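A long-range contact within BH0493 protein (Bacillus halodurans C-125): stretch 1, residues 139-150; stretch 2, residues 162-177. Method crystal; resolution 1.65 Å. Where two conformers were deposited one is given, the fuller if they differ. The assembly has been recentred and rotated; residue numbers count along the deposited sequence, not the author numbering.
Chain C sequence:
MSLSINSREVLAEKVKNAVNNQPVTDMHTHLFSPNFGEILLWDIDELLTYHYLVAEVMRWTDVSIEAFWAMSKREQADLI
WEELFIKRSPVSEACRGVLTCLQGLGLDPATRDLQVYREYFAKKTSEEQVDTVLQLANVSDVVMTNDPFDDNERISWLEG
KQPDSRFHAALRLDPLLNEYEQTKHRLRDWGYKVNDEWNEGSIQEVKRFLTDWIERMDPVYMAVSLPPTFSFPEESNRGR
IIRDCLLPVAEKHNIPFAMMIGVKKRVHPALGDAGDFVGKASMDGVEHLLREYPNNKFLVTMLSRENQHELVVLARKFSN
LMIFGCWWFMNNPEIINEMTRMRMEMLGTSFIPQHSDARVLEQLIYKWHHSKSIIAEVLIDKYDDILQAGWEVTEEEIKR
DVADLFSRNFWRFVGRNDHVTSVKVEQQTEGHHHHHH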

# COMPACT_ATOMS: atom_id res chain seq x y z
N VAL C 139 25.87 18.66 0.10
CA VAL C 139 25.39 18.57 -1.27
C VAL C 139 26.42 19.25 -2.20
O VAL C 139 26.73 20.44 -2.02
N SER C 140 26.95 18.47 -3.12
CA SER C 140 28.01 18.93 -4.03
C SER C 140 27.40 19.53 -5.30
O SER C 140 28.03 20.40 -5.98
N ASP C 141 26.21 19.06 -5.68
CA ASP C 141 25.63 19.43 -6.96
C ASP C 141 24.12 19.55 -6.81
O ASP C 141 23.47 18.63 -6.30
N VAL C 142 23.56 20.65 -7.34
CA VAL C 142 22.13 20.91 -7.28
C VAL C 142 21.62 21.00 -8.72
O VAL C 142 22.18 21.77 -9.54
N VAL C 143 20.58 20.22 -9.05
CA VAL C 143 19.93 20.39 -10.35
C VAL C 143 18.76 21.33 -10.14
O VAL C 143 17.86 21.10 -9.27
N MET C 144 18.72 22.38 -10.97
CA MET C 144 17.66 23.37 -10.89
C MET C 144 16.45 22.93 -11.69
O MET C 144 16.50 21.93 -12.46
N THR C 145 15.38 23.74 -11.60
CA THR C 145 14.24 23.65 -12.53
C THR C 145 14.17 25.01 -13.29
O THR C 145 13.89 26.03 -12.67
N ASN C 146 14.51 24.97 -14.58
CA ASN C 146 14.69 26.20 -15.37
C ASN C 146 13.59 26.32 -16.42
O ASN C 146 13.50 25.52 -17.37
N ASP C 147 12.78 27.35 -16.22
CA ASP C 147 11.56 27.54 -16.99
C ASP C 147 11.68 28.77 -17.90
O ASP C 147 11.59 29.90 -17.41
N PRO C 148 11.90 28.53 -19.19
CA PRO C 148 12.13 29.64 -20.12
C PRO C 148 10.86 30.46 -20.33
O PRO C 148 10.91 31.54 -20.95
N PHE C 149 9.73 29.96 -19.83
CA PHE C 149 8.48 30.68 -19.95
C PHE C 149 8.31 31.64 -18.79
O PHE C 149 7.47 32.54 -18.82
N ASP C 150 9.12 31.48 -17.76
CA ASP C 150 9.06 32.44 -16.67
C ASP C 150 9.92 33.69 -16.96
O ASP C 150 11.17 33.63 -17.03
N GLN C 162 25.44 32.58 -16.23
CA GLN C 162 25.61 31.15 -16.13
C GLN C 162 25.56 30.85 -14.65
O GLN C 162 26.09 31.62 -13.83
N PRO C 163 25.03 29.67 -14.31
CA PRO C 163 25.04 29.26 -12.90
C PRO C 163 26.48 28.93 -12.47
O PRO C 163 27.30 28.57 -13.33
N ASP C 164 26.79 29.01 -11.18
CA ASP C 164 28.09 28.46 -10.77
C ASP C 164 28.14 26.94 -10.92
O ASP C 164 27.10 26.33 -11.22
N SER C 165 29.34 26.37 -10.76
CA SER C 165 29.66 25.03 -11.23
C SER C 165 28.88 24.00 -10.41
O SER C 165 28.78 22.84 -10.82
N ARG C 166 28.38 24.44 -9.27
CA ARG C 166 27.63 23.55 -8.31
C ARG C 166 26.17 23.36 -8.71
O ARG C 166 25.48 22.45 -8.21
N PHE C 167 25.71 24.21 -9.65
CA PHE C 167 24.28 24.27 -10.06
C PHE C 167 24.16 23.89 -11.50
O PHE C 167 24.90 24.39 -12.39
N HIS C 168 23.24 22.98 -11.76
CA HIS C 168 23.07 22.45 -13.08
C HIS C 168 21.67 22.74 -13.58
O HIS C 168 20.73 22.76 -12.81
N ALA C 169 21.55 23.00 -14.87
CA ALA C 169 20.23 23.32 -15.47
C ALA C 169 19.41 22.10 -15.80
O ALA C 169 19.92 21.05 -16.22
N ALA C 170 18.08 22.26 -15.72
CA ALA C 170 17.18 21.29 -16.30
C ALA C 170 16.03 22.07 -16.95
O ALA C 170 15.51 22.98 -16.32
N LEU C 171 15.69 21.71 -18.17
CA LEU C 171 14.76 22.49 -19.02
C LEU C 171 13.34 22.04 -18.68
O LEU C 171 12.97 20.94 -19.07
N ARG C 172 12.59 22.90 -17.99
CA ARG C 172 11.20 22.62 -17.58
C ARG C 172 10.28 23.01 -18.73
O ARG C 172 10.31 24.15 -19.20
N LEU C 173 9.44 22.07 -19.15
CA LEU C 173 8.62 22.29 -20.37
C LEU C 173 7.09 22.27 -20.20
O LEU C 173 6.39 22.25 -21.21
N ASP C 174 6.58 22.35 -18.96
CA ASP C 174 5.14 22.25 -18.69
C ASP C 174 4.30 23.19 -19.62
O ASP C 174 3.35 22.73 -20.25
N PRO C 175 4.68 24.48 -19.70
CA PRO C 175 3.82 25.42 -20.47
C PRO C 175 3.74 25.03 -21.92
O PRO C 175 2.65 25.17 -22.54
N LEU C 176 4.84 24.55 -22.48
CA LEU C 176 4.85 24.05 -23.84
C LEU C 176 4.05 22.77 -24.06
O LEU C 176 3.27 22.68 -25.00
N LEU C 177 4.27 21.76 -23.23
CA LEU C 177 3.57 20.51 -23.46
C LEU C 177 2.12 20.53 -23.01
O LEU C 177 1.30 19.90 -23.66

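Side-chain packing between residues 139-150 and 162-177 of BH0493, followed along the second stretch; the contact buries 962 Å² in all, both sides summed. Gln162 stays out of reach, and the packing opens with Pro163, whose CA-to-CB bond points toward the first stretch and which meets the tip of Met144 (Pro163 CB to Met144 CE, 3.9 Å). Asp164 does not touch the first stretch but organises its own: its OD1 accepts from Arg166 N at 3.0 Å, an ordinary hydrogen bond, and from Arg166 NE at 3.0 Å as part of a salt bridge, with Arg166 NH2 to Asp164 OD2 at 3.2 Å beside it. Arg166 (chi1 m, chi2 t, chi3 m) is held to Asp164, and its end leads away while its CB rests 3.8 Å from Ser140 O. Ser165 contributes its carbonyl: water 1 donates to Ser165 O (3.1 Å) and to Asp141 OD1 (2.8 Å), giving one hydrogen to each of two acceptors that cannot bond to one another.

Phe167 and Val142 form a parallel bridge with their side chains on the same face of the sheet. The phenyl ring, chi1 m, receives Val142 CG1 (rotamer t) at 3.8 Å from Phe167 CD1, while Met144 CG approaches the ring edge at 4.1 Å from the same CD1. His168 points to the other face, shared with Val143 (t). Its m rotamer swings the imidazole back to the first stretch, where His168 NE2 donates to Asp141 OD1 at 2.7 Å; Asp141 OD1 (chi1 m) lies at the ring edge, near its plane, in line with an in-plane N-H. Ser140 OG donates to the other carboxylate oxygen, Asp141 OD2, at 2.6 Å, so both oxygens are engaged.

Ala169 points away overall, yet its CB lies 4.4 Å from Met144 CE; the m, t, m conformation of Met144 carries that methyl to both Ala169 and Pro163. Asn146 (chi1 m) turns its amide oxygen back onto the backbone here: Ala170 N donates to Asn146 OD1 at 2.9 Å, a side chain supplying the acceptor for a main-chain amide. The small Ala170 side chain fits closely against the first stretch, its CB 3.2 Å from Met144 O and 3.8 Å from Val143 CG1.

Leu171 (t, p) starts away from the first stretch, but its end returns to place CD1 3.8 Å from Pro148 CG. Arg172 points toward the first stretch in an extended t, t, t chain. Its CD packs 3.6 Å from Thr145 CG2, and Arg172 NH1 forms a salt bridge with Asp147 OD2 at 3.0 Å; the hydrogen bond within it is weak, with an angle of only 121°. Asp147 (t) uses its other oxygen locally, Phe149 N donating to Asp147 OD1 at 2.9 Å. Asp174 adds a second charge partner, its OD2 3.2 Å from Arg172 NH2 but well out of the guanidinium plane.

At the start of the helix, Pro175 points toward Phe149 (chi1 m) and lies over one ring face in a CH-pi contact, Pro175 CB being 3.7 Å from Phe149 CG. Leu176 (t, p) completes this apolar end, its CB 3.8 Å from Phe149 CZ.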

# COMPACT_ATOMS: atom_id res chain seq x y z
CB VAL C 139 24.02 19.24 -1.45
CG1 VAL C 139 23.65 19.37 -2.94
CG2 VAL C 139 22.94 18.44 -0.68
CB SER C 140 28.91 17.76 -4.39
OG SER C 140 28.23 16.78 -5.15
CB ASP C 141 25.92 18.37 -8.01
CG ASP C 141 27.42 18.31 -8.35
OD1 ASP C 141 27.88 19.05 -9.26
OD2 ASP C 141 28.18 17.62 -7.66
CB VAL C 142 21.86 22.26 -6.52
CG1 VAL C 142 20.43 22.77 -6.74
CG2 VAL C 142 22.11 22.08 -5.01
CB VAL C 143 19.52 19.09 -11.01
CG1 VAL C 143 18.84 19.37 -12.34
CG2 VAL C 143 20.76 18.17 -11.25
CB MET C 144 18.23 24.71 -11.50
CG MET C 144 19.46 25.24 -10.72
SD MET C 144 19.96 26.89 -11.45
CE MET C 144 20.67 26.30 -12.96
CB THR C 145 12.95 23.44 -11.74
OG1 THR C 145 12.99 22.11 -11.17
CG2 THR C 145 11.75 23.53 -12.66
CB ASN C 146 16.09 26.16 -15.99
CG ASN C 146 17.16 26.04 -14.91
OD1 ASN C 146 17.78 25.00 -14.79
ND2 ASN C 146 17.32 27.08 -14.08
CB ASP C 147 10.38 27.73 -16.05
CG ASP C 147 9.06 27.77 -16.80
OD1 ASP C 147 9.06 27.82 -18.04
OD2 ASP C 147 8.01 27.69 -16.13
CB PRO C 148 12.54 28.96 -21.38
CG PRO C 148 12.06 27.61 -21.30
CD PRO C 148 11.99 27.24 -19.86
CB PHE C 149 7.30 29.72 -20.06
CG PHE C 149 7.38 28.88 -21.27
CD1 PHE C 149 6.83 29.32 -22.47
CD2 PHE C 149 8.01 27.65 -21.24
CE1 PHE C 149 6.92 28.53 -23.60
CE2 PHE C 149 8.11 26.86 -22.39
CZ PHE C 149 7.57 27.32 -23.57
CB ASP C 150 9.42 31.85 -15.30
CG ASP C 150 9.17 32.84 -14.16
OD1 ASP C 150 8.07 32.82 -13.56
OD2 ASP C 150 10.02 33.70 -13.89
CB GLN C 162 26.98 30.72 -16.65
CG GLN C 162 27.07 30.68 -18.15
CD GLN C 162 25.92 29.92 -18.75
OE1 GLN C 162 25.80 28.70 -18.56
NE2 GLN C 162 25.04 30.63 -19.45
CB PRO C 163 24.22 27.96 -12.91
CG PRO C 163 24.40 27.41 -14.32
CD PRO C 163 24.51 28.63 -15.22
CB ASP C 164 28.60 28.99 -9.44
CG ASP C 164 27.96 28.35 -8.25
OD1 ASP C 164 28.10 27.13 -8.01
OD2 ASP C 164 27.37 29.14 -7.51
CB SER C 165 31.17 24.76 -11.03
OG SER C 165 31.53 25.06 -9.69
CB ARG C 166 27.66 24.11 -6.91
CG ARG C 166 29.05 24.21 -6.31
CD ARG C 166 29.05 24.98 -5.00
NE ARG C 166 28.57 26.34 -5.17
CZ ARG C 166 28.49 27.24 -4.19
NH1 ARG C 166 28.85 26.94 -2.94
NH2 ARG C 166 28.03 28.45 -4.48
CB PHE C 167 23.69 25.67 -9.82
CG PHE C 167 23.53 26.02 -8.38
CD1 PHE C 167 22.26 25.93 -7.78
CD2 PHE C 167 24.61 26.45 -7.62
CE1 PHE C 167 22.06 26.23 -6.45
CE2 PHE C 167 24.46 26.79 -6.27
CZ PHE C 167 23.19 26.64 -5.64
CB HIS C 168 23.35 20.95 -13.14
CG HIS C 168 24.66 20.56 -12.52
ND1 HIS C 168 25.82 20.39 -13.25
CD2 HIS C 168 25.01 20.38 -11.22
CE1 HIS C 168 26.81 20.08 -12.44
NE2 HIS C 168 26.36 20.08 -11.20
CB ALA C 169 20.42 24.15 -16.78
CB ALA C 170 16.60 20.32 -15.23
CB LEU C 171 15.08 22.25 -20.51
CG LEU C 171 14.23 22.95 -21.58
CD1 LEU C 171 14.14 24.47 -21.26
CD2 LEU C 171 14.83 22.68 -22.96
CB ARG C 172 10.86 23.40 -16.30
CG ARG C 172 9.41 23.22 -15.83
CD ARG C 172 8.97 24.25 -14.82
NE ARG C 172 7.69 23.87 -14.23
CZ ARG C 172 6.52 24.32 -14.69
NH1 ARG C 172 6.52 25.15 -15.71
NH2 ARG C 172 5.37 23.93 -14.13
CB LEU C 173 9.05 21.31 -21.46
CG LEU C 173 10.48 21.47 -22.01
CD1 LEU C 173 10.81 20.35 -22.95
CD2 LEU C 173 10.65 22.87 -22.64
CB ASP C 174 4.84 22.50 -17.21
CG ASP C 174 5.43 21.40 -16.32
OD1 ASP C 174 6.50 20.92 -16.66
OD2 ASP C 174 4.83 21.00 -15.34
CB PRO C 175 4.54 26.76 -20.29
CG PRO C 175 5.25 26.62 -18.91
CD PRO C 175 5.81 25.19 -19.06
CB LEU C 176 6.27 23.88 -24.36
CG LEU C 176 6.42 23.26 -25.74
CD1 LEU C 176 6.03 24.36 -26.78
CD2 LEU C 176 7.88 22.81 -26.02
CB LEU C 177 4.31 19.34 -22.75
CG LEU C 177 5.52 18.75 -23.46
CD1 LEU C 177 6.39 19.80 -24.00
CD2 LEU C 177 6.34 17.90 -22.49
O HOH W 1 30.25 20.52 -9.29